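Local coordinates for protein glutathione S-transferase (Rhodospirillum rubrum F11, PDB 4O7H) that probably catalyses the attack of the glutathione thiol on electrophilic compounds, as glutathione S-transferases do, and is built as a dimer of two-domain subunits, at residues Pro180-Asp183 with Ala187-Trp190; Leu172-Gly177 with Arg215-Leu220; Arg142-Leu147 with Arg152-Asp157; Ala132-Val137 with Ala176-Trp181; Asp99-Arg104 with His138-Tyr143. All blocks are in the same frame, centred on the assembly; numbering follows the deposited sequence. Where two conformers were deposited one is given.

How the interactions relate
All five contacts tie together the helical part of the subunit. Interactions 1 and 4 share Pro180 and Trp181, in the loop that joins helix 161-175 to helix 185-195. Trp181 NE1 of that loop lies 2.9 Å from Asp174 OD1 of interaction 2, a probable hydrogen bond. Interactions 4, 5 and 3 follow one another along helix 127-150, the last two sharing Arg142 and Tyr143; interactions 4 and 5 have centres about 10 Å apart and meet where Pro180 CG sits 3.4 Å from His138 CE1. Interactions 2 and 3 are the most distant, about 21 Å between centres. In this family glutathione is held mainly by the N-terminal thioredoxin-like domain, which contributes no segment here.

Interaction 1: Pro180-Asp183 with Ala187-Trp190; sequences PWED and AKEW
The loop between helices 161-175 and 185-195 of the helical C-terminal domain contains a short 3-10 segment, 181-183, and from it Trp181 and Glu182 meet Lys188 on the helix that follows. Lys188 does most of the touching. Its CG stands anti to the backbone N (chi1 -173°) and the chain runs extended from there, which carries the methylenes past Trp181 and the ammonium to Glu182. Midway along, Lys188 CD rests 3.9 Å from Trp181 CB. At the root of the lysine, Lys188 CA approaches the indole obliquely, 3.7 Å from Trp181 CE3. At the far end Lys188 NZ makes a salt bridge of 2.8 Å with Glu182 OE2, coming in from above the carboxylate plane, 59° out of it. Glu182 itself is exposed, and its chain is bent at chi2 to bring the carboxylate round. NZ has further partners in Phe222, the last residue of the chain: a hydrogen bond to its O and a cation-pi contact with its ring. With an alanine here, the Glu182 carboxylate and Phe222 O would probably lose their charged mate, and Trp181 CB the methylenes lying against it. Around these residues, the Trp181 ring stacks on Tyr191 of helix 185-195, its NE1 bonds to Asp174 of helix 161-175, and Ala187 packs on Ile144 of helix 127-150.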
# COMPACT_ATOMS: atom_id res chain seq x y z
N PRO A 180 17.37 -3.01 -17.50
CA PRO A 180 17.71 -3.14 -18.93
C PRO A 180 17.30 -1.91 -19.72
O PRO A 180 16.39 -1.93 -20.57
CB PRO A 180 16.93 -4.40 -19.33
CG PRO A 180 15.69 -4.31 -18.49
CD PRO A 180 16.14 -3.76 -17.17
N TRP A 181 17.95 -0.80 -19.40
CA TRP A 181 17.56 0.49 -19.92
C TRP A 181 17.49 0.53 -21.45
O TRP A 181 16.57 1.12 -22.02
CB TRP A 181 18.50 1.59 -19.46
CG TRP A 181 18.48 1.92 -18.00
CD1 TRP A 181 19.48 1.78 -17.13
CD2 TRP A 181 17.37 2.47 -17.26
NE1 TRP A 181 19.10 2.20 -15.87
CE2 TRP A 181 17.81 2.65 -15.93
CE3 TRP A 181 16.08 2.84 -17.59
CZ2 TRP A 181 16.98 3.14 -14.92
CZ3 TRP A 181 15.25 3.36 -16.59
CH2 TRP A 181 15.72 3.51 -15.28
N GLU A 182 18.46 -0.07 -22.11
CA GLU A 182 18.51 0.13 -23.55
C GLU A 182 17.46 -0.70 -24.28
O GLU A 182 17.19 -0.49 -25.47
CB GLU A 182 19.91 -0.14 -24.07
CG GLU A 182 20.93 0.87 -23.53
CD GLU A 182 20.86 2.25 -24.15
OE1 GLU A 182 19.90 2.59 -24.90
OE2 GLU A 182 21.79 3.04 -23.93
N ASP A 183 16.83 -1.64 -23.58
CA ASP A 183 15.68 -2.33 -24.17
C ASP A 183 14.40 -1.47 -24.15
O ASP A 183 13.37 -1.85 -24.74
CB ASP A 183 15.42 -3.65 -23.47
CG ASP A 183 16.48 -4.67 -23.77
OD1 ASP A 183 17.00 -4.62 -24.89
OD2 ASP A 183 16.76 -5.50 -22.91
N ALA A 187 11.27 4.80 -21.67
CA ALA A 187 11.39 4.77 -20.17
C ALA A 187 12.73 5.30 -19.71
O ALA A 187 12.80 6.07 -18.73
CB ALA A 187 11.21 3.36 -19.60
N LYS A 188 13.80 4.93 -20.42
CA LYS A 188 15.11 5.46 -20.09
C LYS A 188 15.17 6.98 -20.14
O LYS A 188 15.72 7.66 -19.23
CB LYS A 188 16.14 4.87 -21.06
CG LYS A 188 17.56 5.25 -20.67
CD LYS A 188 18.59 4.82 -21.70
CE LYS A 188 19.88 5.56 -21.40
NZ LYS A 188 20.96 5.27 -22.40
N GLU A 189 14.59 7.55 -21.19
CA GLU A 189 14.57 9.00 -21.32
C GLU A 189 13.79 9.68 -20.20
O GLU A 189 14.19 10.71 -19.73
CB GLU A 189 14.06 9.44 -22.69
CG GLU A 189 15.15 9.26 -23.76
CD GLU A 189 16.57 9.63 -23.25
OE1 GLU A 189 16.84 10.84 -22.93
OE2 GLU A 189 17.44 8.69 -23.13
N TRP A 190 12.66 9.09 -19.82
CA TRP A 190 11.86 9.61 -18.73
C TRP A 190 12.64 9.56 -17.43
O TRP A 190 12.66 10.53 -16.66
CB TRP A 190 10.52 8.85 -18.64
CG TRP A 190 9.89 8.95 -17.23
CD1 TRP A 190 9.11 9.92 -16.77
CD2 TRP A 190 10.05 8.02 -16.16
NE1 TRP A 190 8.73 9.67 -15.47
CE2 TRP A 190 9.33 8.51 -15.07
CE3 TRP A 190 10.76 6.84 -16.02
CZ2 TRP A 190 9.32 7.86 -13.84
CZ3 TRP A 190 10.78 6.20 -14.82
CH2 TRP A 190 10.04 6.70 -13.73

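Interaction 2: Leu172-Gly177 with Arg215-Leu220; sequences LIDYAG and RHYADL
His216 NE2 donates to Asp174 OD1 over 2.8 Å in a nearly straight bond, 170° at the hydrogen. The acceptor lies in the imidazole plane; NE2 meets it on the syn side, somewhat out of the carboxylate plane. OD1 also takes a hydrogen bond from Trp181 NE1, while Asp174 OD2 and Tyr217 O accept from one water, at 2.8 and 3.1 Å. A leucine in place of Asp174 would probably leave the His216 and Trp181 N-H groups without their acceptor and the water without one of its two. These residues join the last turn of helix 161-175, finished by a Schellman motif at Gly177, to a type I turn, His216 to Asp219, in the C-terminal tail. The aromatic contact is T-shaped: the edge of Tyr175 points at the face of Tyr217, with planes at 77° and Tyr175 CD2 3.6 Å from Tyr217 CZ. Tyr217 chi1 of 179°, with CG anti to the backbone N, presents that face. Tyr175 OH bonds to Ile211 O and Tyr217 OH to Leu203 O.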
# COMPACT_ATOMS: atom_id res chain seq x y z
N LEU A 172 16.55 2.00 -7.09
CA LEU A 172 17.13 0.90 -6.30
C LEU A 172 17.48 -0.29 -7.21
O LEU A 172 18.55 -0.90 -7.02
CB LEU A 172 16.20 0.47 -5.19
CG LEU A 172 16.32 1.41 -4.01
CD1 LEU A 172 15.04 1.29 -3.19
CD2 LEU A 172 17.59 1.09 -3.22
N ILE A 173 16.68 -0.54 -8.24
CA ILE A 173 17.02 -1.57 -9.24
C ILE A 173 18.29 -1.15 -9.95
O ILE A 173 19.16 -1.98 -10.21
CB ILE A 173 15.89 -1.83 -10.26
CG1 ILE A 173 14.52 -2.02 -9.55
CG2 ILE A 173 16.21 -3.06 -11.10
CD1 ILE A 173 14.56 -2.87 -8.28
N ASP A 174 18.44 0.14 -10.18
CA ASP A 174 19.61 0.65 -10.89
C ASP A 174 20.84 0.58 -9.99
O ASP A 174 21.93 0.24 -10.47
CB ASP A 174 19.35 2.06 -11.37
CG ASP A 174 20.24 2.50 -12.51
OD1 ASP A 174 20.47 1.71 -13.41
OD2 ASP A 174 20.63 3.71 -12.55
N TYR A 175 20.69 0.87 -8.71
CA TYR A 175 21.79 0.70 -7.76
C TYR A 175 22.35 -0.75 -7.77
O TYR A 175 23.58 -0.95 -7.66
CB TYR A 175 21.32 1.13 -6.35
CG TYR A 175 22.45 1.39 -5.40
CD1 TYR A 175 23.16 0.35 -4.86
CD2 TYR A 175 22.79 2.69 -5.08
CE1 TYR A 175 24.21 0.62 -3.98
CE2 TYR A 175 23.84 2.97 -4.21
CZ TYR A 175 24.55 1.90 -3.68
OH TYR A 175 25.60 2.17 -2.81
N ALA A 176 21.46 -1.72 -7.95
CA ALA A 176 21.81 -3.13 -8.07
C ALA A 176 22.32 -3.52 -9.44
O ALA A 176 22.77 -4.66 -9.63
CB ALA A 176 20.61 -4.00 -7.70
N GLY A 177 22.21 -2.61 -10.41
CA GLY A 177 22.70 -2.85 -11.77
C GLY A 177 21.78 -3.70 -12.64
O GLY A 177 22.21 -4.23 -13.67
N ARG A 215 28.76 2.09 -12.52
CA ARG A 215 29.45 3.29 -12.93
C ARG A 215 28.52 4.35 -13.55
O ARG A 215 28.81 5.52 -13.45
CB ARG A 215 30.60 2.93 -13.89
CG ARG A 215 30.24 2.36 -15.26
CD ARG A 215 31.51 1.94 -16.03
NE ARG A 215 32.37 3.09 -16.25
CZ ARG A 215 33.51 3.41 -15.59
NH1 ARG A 215 34.03 2.68 -14.65
NH2 ARG A 215 34.13 4.58 -15.86
N HIS A 216 27.40 3.94 -14.14
CA HIS A 216 26.46 4.88 -14.77
C HIS A 216 25.41 5.43 -13.80
O HIS A 216 24.60 6.29 -14.14
CB HIS A 216 25.71 4.18 -15.88
CG HIS A 216 24.73 3.19 -15.36
ND1 HIS A 216 25.04 1.86 -15.16
CD2 HIS A 216 23.41 3.32 -15.02
CE1 HIS A 216 23.98 1.23 -14.70
NE2 HIS A 216 22.98 2.10 -14.59
N TYR A 217 25.38 4.88 -12.58
CA TYR A 217 24.29 5.21 -11.63
C TYR A 217 24.12 6.70 -11.40
O TYR A 217 22.99 7.23 -11.43
CB TYR A 217 24.55 4.47 -10.30
CG TYR A 217 23.52 4.74 -9.24
CD1 TYR A 217 22.25 4.18 -9.30
CD2 TYR A 217 23.81 5.61 -8.23
CE1 TYR A 217 21.32 4.45 -8.31
CE2 TYR A 217 22.91 5.86 -7.24
CZ TYR A 217 21.67 5.29 -7.29
OH TYR A 217 20.70 5.62 -6.34
N ALA A 218 25.21 7.43 -11.18
CA ALA A 218 25.13 8.87 -10.97
C ALA A 218 25.36 9.68 -12.24
O ALA A 218 25.52 10.89 -12.18
CB ALA A 218 26.12 9.27 -9.87
N ASP A 219 25.39 9.04 -13.39
CA ASP A 219 25.57 9.77 -14.66
C ASP A 219 24.23 10.33 -15.16
O ASP A 219 23.34 9.57 -15.53
CB ASP A 219 26.14 8.81 -15.70
CG ASP A 219 26.57 9.50 -16.99
OD1 ASP A 219 26.42 10.74 -17.09
OD2 ASP A 219 27.01 8.78 -17.92
N LEU A 220 24.12 11.65 -15.24
CA LEU A 220 22.91 12.26 -15.75
C LEU A 220 22.73 11.96 -17.24
O LEU A 220 21.60 11.92 -17.78
CB LEU A 220 22.89 13.75 -15.44
CG LEU A 220 23.00 14.17 -13.99
CD1 LEU A 220 22.65 15.66 -13.84
CD2 LEU A 220 22.05 13.36 -13.12
O HOH W 1 20.11 6.06 -11.21

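Interaction 3: Arg142-Leu147 with Arg152-Asp157; sequences RYISWL and RWLAGD
Leu154 reaches back from the loop after helix 127-150 to touch Ile144 and Leu147, one turn apart on that helix, within the helical C-terminal domain. Its CG is anti to the carbonyl carbon (chi1 -71°), a setting that swings the isobutyl end toward the helix and places CD2 3.9 Å from Ile144 CG2. On the isoleucine the short branch makes this touch: CG2 lies anti to the backbone N, CG1 anti to the carbonyl carbon. Leu147 meets the same CD2 more loosely, from its CD1 at 4.2 Å, and its CB lies 4.1 Å from Leu154 O. Leu154 sits within a type I turn, Trp153 to Gly156, closed by backbone bonds in both directions. Beyond these three, Ala166 of helix 161-175 packs on Leu154, and Phe98 of helix 85-119 on Ile144. The side chains that meet are all aliphatic and no hydrogen bond crosses; their van der Waals packing has little directional preference, while hydrogen bonds to Asp163 and Arg151 fix the Leu154 backbone.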
# COMPACT_ATOMS: atom_id res chain seq x y z
N ARG A 142 8.02 -1.51 -20.14
CA ARG A 142 7.18 -1.37 -21.33
C ARG A 142 5.95 -0.50 -21.03
O ARG A 142 5.52 0.33 -21.86
CB ARG A 142 6.72 -2.74 -21.89
CG ARG A 142 7.81 -3.57 -22.53
CD ARG A 142 7.24 -4.65 -23.48
NE ARG A 142 6.42 -5.62 -22.76
CZ ARG A 142 6.92 -6.66 -22.11
NH1 ARG A 142 8.22 -6.88 -22.08
NH2 ARG A 142 6.09 -7.48 -21.47
N TYR A 143 5.40 -0.67 -19.83
CA TYR A 143 4.25 0.13 -19.42
C TYR A 143 4.59 1.59 -19.25
O TYR A 143 3.87 2.47 -19.66
CB TYR A 143 3.63 -0.46 -18.14
CG TYR A 143 2.33 0.14 -17.74
CD1 TYR A 143 1.35 0.40 -18.68
CD2 TYR A 143 2.09 0.47 -16.42
CE1 TYR A 143 0.13 0.95 -18.30
CE2 TYR A 143 0.89 1.01 -16.02
CZ TYR A 143 -0.09 1.25 -16.96
OH TYR A 143 -1.27 1.83 -16.63
N ILE A 144 5.71 1.86 -18.58
CA ILE A 144 6.19 3.22 -18.47
C ILE A 144 6.38 3.86 -19.83
O ILE A 144 5.96 4.99 -20.07
CB ILE A 144 7.50 3.25 -17.65
CG1 ILE A 144 7.22 2.89 -16.19
CG2 ILE A 144 8.19 4.59 -17.79
CD1 ILE A 144 8.46 2.72 -15.35
N SER A 145 7.01 3.11 -20.73
CA SER A 145 7.24 3.63 -22.08
C SER A 145 5.91 3.98 -22.77
O SER A 145 5.81 5.02 -23.40
CB SER A 145 7.99 2.63 -22.93
OG SER A 145 9.33 2.42 -22.44
N TRP A 146 4.92 3.13 -22.62
CA TRP A 146 3.56 3.38 -23.16
C TRP A 146 2.92 4.64 -22.60
O TRP A 146 2.47 5.55 -23.35
CB TRP A 146 2.67 2.15 -22.91
CG TRP A 146 1.32 2.30 -23.49
CD1 TRP A 146 0.21 2.77 -22.88
CD2 TRP A 146 0.95 2.03 -24.86
NE1 TRP A 146 -0.84 2.82 -23.78
CE2 TRP A 146 -0.42 2.35 -24.99
CE3 TRP A 146 1.65 1.54 -25.97
CZ2 TRP A 146 -1.12 2.23 -26.21
CZ3 TRP A 146 0.92 1.41 -27.21
CH2 TRP A 146 -0.41 1.75 -27.29
N LEU A 147 2.98 4.79 -21.27
CA LEU A 147 2.43 5.99 -20.62
C LEU A 147 3.14 7.26 -21.08
O LEU A 147 2.51 8.25 -21.45
CB LEU A 147 2.47 5.82 -19.08
CG LEU A 147 1.67 4.69 -18.48
CD1 LEU A 147 2.07 4.62 -17.02
CD2 LEU A 147 0.17 4.99 -18.67
N ARG A 152 2.91 13.76 -20.80
CA ARG A 152 4.08 14.53 -20.48
C ARG A 152 4.87 13.84 -19.36
O ARG A 152 6.09 13.73 -19.43
CB ARG A 152 3.62 15.92 -20.05
CG ARG A 152 4.72 16.91 -19.83
CD ARG A 152 4.10 18.19 -19.30
NE ARG A 152 5.02 19.31 -19.29
CZ ARG A 152 5.70 19.69 -20.36
NH1 ARG A 152 5.57 19.00 -21.48
NH2 ARG A 152 6.51 20.72 -20.30
N TRP A 153 4.15 13.39 -18.35
CA TRP A 153 4.73 12.71 -17.20
C TRP A 153 3.84 11.48 -16.96
O TRP A 153 2.81 11.29 -17.62
CB TRP A 153 4.74 13.63 -15.98
CG TRP A 153 5.67 14.77 -16.09
CD1 TRP A 153 5.34 16.07 -16.40
CD2 TRP A 153 7.08 14.76 -15.88
NE1 TRP A 153 6.47 16.85 -16.42
CE2 TRP A 153 7.55 16.08 -16.09
CE3 TRP A 153 8.00 13.77 -15.57
CZ2 TRP A 153 8.91 16.43 -15.97
CZ3 TRP A 153 9.33 14.11 -15.46
CH2 TRP A 153 9.77 15.43 -15.68
N LEU A 154 4.16 10.59 -16.01
CA LEU A 154 3.46 9.28 -16.00
C LEU A 154 1.95 9.36 -15.78
O LEU A 154 1.21 8.55 -16.32
CB LEU A 154 3.97 8.35 -14.90
CG LEU A 154 5.34 7.75 -15.02
CD1 LEU A 154 5.53 6.77 -13.85
CD2 LEU A 154 5.47 7.00 -16.33
N ALA A 155 1.51 10.33 -15.00
CA ALA A 155 0.10 10.48 -14.65
C ALA A 155 -0.59 11.58 -15.39
O ALA A 155 -1.79 11.82 -15.15
CB ALA A 155 -0.07 10.69 -13.15
N GLY A 156 0.12 12.28 -16.27
CA GLY A 156 -0.45 13.39 -17.05
C GLY A 156 0.49 14.57 -17.22
O GLY A 156 1.67 14.42 -17.48
N ASP A 157 -0.08 15.79 -17.11
CA ASP A 157 0.60 17.00 -17.55
C ASP A 157 1.66 17.55 -16.60
O ASP A 157 2.48 18.39 -16.99
CB ASP A 157 -0.46 18.10 -17.79

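Interaction 4: Ala132-Val137 with Ala176-Trp181; sequences AGRANV and AGDVPW
Val137 points its CG1 methyl at the CD corner of the Pro180 ring, the tight side of this contact, with Val137 CG1 3.5 Å from Pro180 CD, closer than usual. A chi1 of 75° sets CG1 between the backbone N and the carbonyl carbon, facing the proline. Pro180 is the centre of an inverse gamma turn in the loop leaving helix 161-175 of the helical C-terminal domain, and Phe102 and Val106 of helix 85-119 pack on Val137. The solvent side is looser. There the exposed Arg134 bends at chi3 and brings NH1 to Asp178 OD1, a salt bridge of 2.6 Å. This bond is short but not straight, 137° at the hydrogen, and arrives on the anti side of a carboxylate steeply turned against the guanidinium plane. Asp178 is buried, and its other oxygen, OD2, forms a salt bridge with Lys114 of helix 85-119. With a basic partner for each oxygen, the carboxylate is probably kept ionised and held against rotation, linking helices 85-119 and 127-150 through the loop.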
# COMPACT_ATOMS: atom_id res chain seq x y z
N ALA A 132 13.59 -13.82 -11.61
CA ALA A 132 12.18 -13.43 -11.73
C ALA A 132 12.09 -11.90 -11.73
O ALA A 132 11.42 -11.32 -12.58
CB ALA A 132 11.38 -14.01 -10.56
N GLY A 133 12.81 -11.27 -10.83
CA GLY A 133 12.85 -9.78 -10.74
C GLY A 133 13.35 -9.13 -12.00
O GLY A 133 12.76 -8.17 -12.52
N ARG A 134 14.42 -9.71 -12.55
CA ARG A 134 15.03 -9.23 -13.78
C ARG A 134 14.11 -9.41 -14.97
O ARG A 134 14.05 -8.57 -15.84
CB ARG A 134 16.39 -9.94 -14.03
CG ARG A 134 17.50 -9.41 -13.14
CD ARG A 134 18.79 -10.23 -13.15
NE ARG A 134 19.26 -10.34 -14.52
CZ ARG A 134 19.92 -9.38 -15.16
NH1 ARG A 134 20.23 -8.24 -14.54
NH2 ARG A 134 20.27 -9.57 -16.43
N ALA A 135 13.33 -10.49 -15.00
CA ALA A 135 12.40 -10.68 -16.10
C ALA A 135 11.21 -9.73 -16.00
O ALA A 135 10.76 -9.17 -16.99
CB ALA A 135 11.92 -12.12 -16.13
N ASN A 136 10.72 -9.54 -14.78
CA ASN A 136 9.51 -8.77 -14.52
C ASN A 136 9.72 -7.29 -14.73
O ASN A 136 8.80 -6.57 -15.12
CB ASN A 136 9.07 -8.99 -13.06
CG ASN A 136 8.45 -10.37 -12.84
OD1 ASN A 136 7.99 -11.00 -13.80
ND2 ASN A 136 8.43 -10.82 -11.64
N VAL A 137 10.95 -6.81 -14.57
CA VAL A 137 11.17 -5.36 -14.76
C VAL A 137 10.90 -4.95 -16.21
O VAL A 137 10.47 -3.85 -16.48
CB VAL A 137 12.56 -4.87 -14.27
CG1 VAL A 137 13.67 -5.26 -15.20
CG2 VAL A 137 12.56 -3.35 -14.11
N ALA A 176 21.46 -1.72 -7.95
CA ALA A 176 21.81 -3.13 -8.07
C ALA A 176 22.32 -3.52 -9.44
O ALA A 176 22.77 -4.66 -9.63
CB ALA A 176 20.61 -4.00 -7.70
N GLY A 177 22.21 -2.61 -10.41
CA GLY A 177 22.70 -2.85 -11.77
C GLY A 177 21.78 -3.70 -12.64
O GLY A 177 22.21 -4.23 -13.67
N ASP A 178 20.50 -3.80 -12.31
CA ASP A 178 19.62 -4.72 -12.97
C ASP A 178 18.54 -4.11 -13.89
O ASP A 178 17.59 -4.82 -14.26
CB ASP A 178 18.95 -5.61 -11.89
CG ASP A 178 19.91 -6.65 -11.32
OD1 ASP A 178 20.65 -7.24 -12.14
OD2 ASP A 178 19.96 -6.82 -10.08
N VAL A 179 18.66 -2.83 -14.25
CA VAL A 179 17.70 -2.25 -15.18
C VAL A 179 18.18 -2.37 -16.62
O VAL A 179 19.23 -1.83 -16.96
CB VAL A 179 17.39 -0.78 -14.88
CG1 VAL A 179 16.23 -0.36 -15.70
CG2 VAL A 179 17.07 -0.57 -13.41
N PRO A 180 17.37 -3.01 -17.50
CA PRO A 180 17.71 -3.14 -18.93
C PRO A 180 17.30 -1.91 -19.72
O PRO A 180 16.39 -1.93 -20.57
CB PRO A 180 16.93 -4.40 -19.33
CG PRO A 180 15.69 -4.31 -18.49
CD PRO A 180 16.14 -3.76 -17.17
N TRP A 181 17.95 -0.80 -19.40
CA TRP A 181 17.56 0.49 -19.92
C TRP A 181 17.49 0.53 -21.45
O TRP A 181 16.57 1.12 -22.02
CB TRP A 181 18.50 1.59 -19.46
CG TRP A 181 18.48 1.92 -18.00
CD1 TRP A 181 19.48 1.78 -17.13
CD2 TRP A 181 17.37 2.47 -17.26
NE1 TRP A 181 19.10 2.20 -15.87
CE2 TRP A 181 17.81 2.65 -15.93
CE3 TRP A 181 16.08 2.84 -17.59
CZ2 TRP A 181 16.98 3.14 -14.92
CZ3 TRP A 181 15.25 3.36 -16.59
CH2 TRP A 181 15.72 3.51 -15.28

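Interaction 5: Asp99-Arg104 with His138-Tyr143; sequences DRKFNR and HTHLRY
Phe102 turns the edge of its ring onto the face of the His140 imidazole, a T-shaped pair with planes at 72° and centroids 5.0 Å apart. It packs helix 85-119 against helix 127-150, two long helices of the bundle that makes up the C-terminal domain of glutathione S-transferases. Phe102 CD2 leads the approach, 3.4 Å from His140 CG. Phe102 CG is anti to its backbone N (chi1 -174°), which carries the CD2 edge of the phenyl over one face of the imidazole, and Phe102 CA comes over the same ring as a CH-pi contact, 4.0 Å from the centroid. Helix 85-119 carries a wider pi-type turn at 99-104. Both nitrogens of the buried histidine have partners from helix 85-119: ND1 bonds to Trp97 NE1, and NE2 to Glu105 OE1. An indole N-H can only donate, so ND1 acts as acceptor, consistent with a proton on NE2. Close by, Arg100 forms salt bridges with Glu47 and Asp63 of the second subunit. Lys101 crosses the rim of the imidazole at a slant, its ammonium in a salt bridge with Glu105 OE2, and its CG meets the ring at the edge, 3.8 Å from His140 CE1.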
# COMPACT_ATOMS: atom_id res chain seq x y z
N ASP A 99 4.04 0.86 -5.86
CA ASP A 99 4.28 0.43 -4.46
C ASP A 99 3.73 -0.97 -4.11
O ASP A 99 4.12 -1.56 -3.10
CB ASP A 99 3.75 1.47 -3.46
CG ASP A 99 4.67 2.65 -3.26
OD1 ASP A 99 5.93 2.58 -3.52
OD2 ASP A 99 4.16 3.74 -2.88
N ARG A 100 2.82 -1.50 -4.92
CA ARG A 100 2.36 -2.89 -4.80
C ARG A 100 2.96 -3.79 -5.87
O ARG A 100 3.67 -4.75 -5.53
CB ARG A 100 0.80 -2.99 -4.85
CG ARG A 100 0.25 -4.41 -4.91
CD ARG A 100 -1.29 -4.52 -4.63
NE ARG A 100 -2.00 -3.68 -5.58
CZ ARG A 100 -2.73 -2.61 -5.27
NH1 ARG A 100 -2.87 -2.22 -4.01
NH2 ARG A 100 -3.25 -1.89 -6.23
N LYS A 101 2.55 -3.62 -7.11
CA LYS A 101 2.86 -4.57 -8.20
C LYS A 101 4.37 -4.55 -8.52
O LYS A 101 5.03 -5.60 -8.53
CB LYS A 101 2.02 -4.34 -9.45
CG LYS A 101 2.16 -5.41 -10.48
CD LYS A 101 1.37 -5.11 -11.74
CE LYS A 101 1.77 -5.98 -12.91
NZ LYS A 101 1.35 -7.41 -12.74
N PHE A 102 4.92 -3.39 -8.85
CA PHE A 102 6.34 -3.33 -9.13
C PHE A 102 7.13 -3.76 -7.92
O PHE A 102 8.11 -4.53 -8.01
CB PHE A 102 6.75 -1.90 -9.57
CG PHE A 102 8.19 -1.77 -10.03
CD1 PHE A 102 9.23 -1.76 -9.14
CD2 PHE A 102 8.45 -1.58 -11.36
CE1 PHE A 102 10.52 -1.62 -9.59
CE2 PHE A 102 9.73 -1.41 -11.81
CZ PHE A 102 10.78 -1.44 -10.92
N ASN A 103 6.70 -3.30 -6.74
CA ASN A 103 7.40 -3.61 -5.51
C ASN A 103 7.48 -5.12 -5.28
O ASN A 103 8.53 -5.62 -4.90
CB ASN A 103 6.73 -2.93 -4.33
CG ASN A 103 7.47 -3.16 -3.04
OD1 ASN A 103 8.63 -2.80 -2.89
ND2 ASN A 103 6.81 -3.88 -2.10
N ARG A 104 6.36 -5.81 -5.47
CA ARG A 104 6.32 -7.25 -5.20
C ARG A 104 7.08 -8.05 -6.24
O ARG A 104 7.69 -9.07 -5.90
CB ARG A 104 4.85 -7.75 -5.05
CG ARG A 104 4.21 -7.21 -3.77
CD ARG A 104 4.78 -7.75 -2.43
NE ARG A 104 4.52 -9.20 -2.25
CZ ARG A 104 3.38 -9.70 -1.78
NH1 ARG A 104 2.40 -8.90 -1.40
NH2 ARG A 104 3.23 -11.02 -1.68
N HIS A 138 11.09 -5.87 -17.16
CA HIS A 138 10.75 -5.53 -18.54
C HIS A 138 9.26 -5.12 -18.74
O HIS A 138 8.98 -4.19 -19.47
CB HIS A 138 11.07 -6.72 -19.45
CG HIS A 138 12.52 -6.91 -19.72
ND1 HIS A 138 13.19 -6.24 -20.71
CD2 HIS A 138 13.43 -7.70 -19.12
CE1 HIS A 138 14.45 -6.61 -20.72
NE2 HIS A 138 14.63 -7.49 -19.75
N THR A 139 8.33 -5.85 -18.15
CA THR A 139 6.90 -5.57 -18.32
C THR A 139 6.58 -4.18 -17.80
O THR A 139 5.83 -3.43 -18.41
CB THR A 139 6.07 -6.59 -17.54
OG1 THR A 139 6.54 -7.92 -17.84
CG2 THR A 139 4.63 -6.47 -17.89
N HIS A 140 7.19 -3.85 -16.66
CA HIS A 140 7.01 -2.51 -16.09
C HIS A 140 7.60 -1.38 -16.91
O HIS A 140 7.00 -0.30 -17.02
CB HIS A 140 7.53 -2.47 -14.67
CG HIS A 140 6.71 -3.31 -13.77
ND1 HIS A 140 5.56 -2.83 -13.17
CD2 HIS A 140 6.83 -4.60 -13.40
CE1 HIS A 140 5.00 -3.81 -12.49
NE2 HIS A 140 5.73 -4.90 -12.63
N LEU A 141 8.81 -1.62 -17.43
CA LEU A 141 9.40 -0.65 -18.32
C LEU A 141 8.62 -0.45 -19.60
O LEU A 141 8.54 0.67 -20.06
CB LEU A 141 10.85 -0.98 -18.64
CG LEU A 141 11.78 -0.78 -17.45
CD1 LEU A 141 13.06 -1.56 -17.66
CD2 LEU A 141 12.07 0.69 -17.15
N ARG A 142 8.02 -1.51 -20.14
CA ARG A 142 7.18 -1.37 -21.33
C ARG A 142 5.95 -0.50 -21.03
O ARG A 142 5.52 0.33 -21.86
CB ARG A 142 6.72 -2.74 -21.89
CG ARG A 142 7.81 -3.57 -22.53
CD ARG A 142 7.24 -4.65 -23.48
NE ARG A 142 6.42 -5.62 -22.76
CZ ARG A 142 6.92 -6.66 -22.11
NH1 ARG A 142 8.22 -6.88 -22.08
NH2 ARG A 142 6.09 -7.48 -21.47
N TYR A 143 5.40 -0.67 -19.83
CA TYR A 143 4.25 0.13 -19.42
C TYR A 143 4.59 1.59 -19.25
O TYR A 143 3.87 2.47 -19.66
CB TYR A 143 3.63 -0.46 -18.14
CG TYR A 143 2.33 0.14 -17.74
CD1 TYR A 143 1.35 0.40 -18.68
CD2 TYR A 143 2.09 0.47 -16.42
CE1 TYR A 143 0.13 0.95 -18.30
CE2 TYR A 143 0.89 1.01 -16.02
CZ TYR A 143 -0.09 1.25 -16.96
OH TYR A 143 -1.27 1.83 -16.63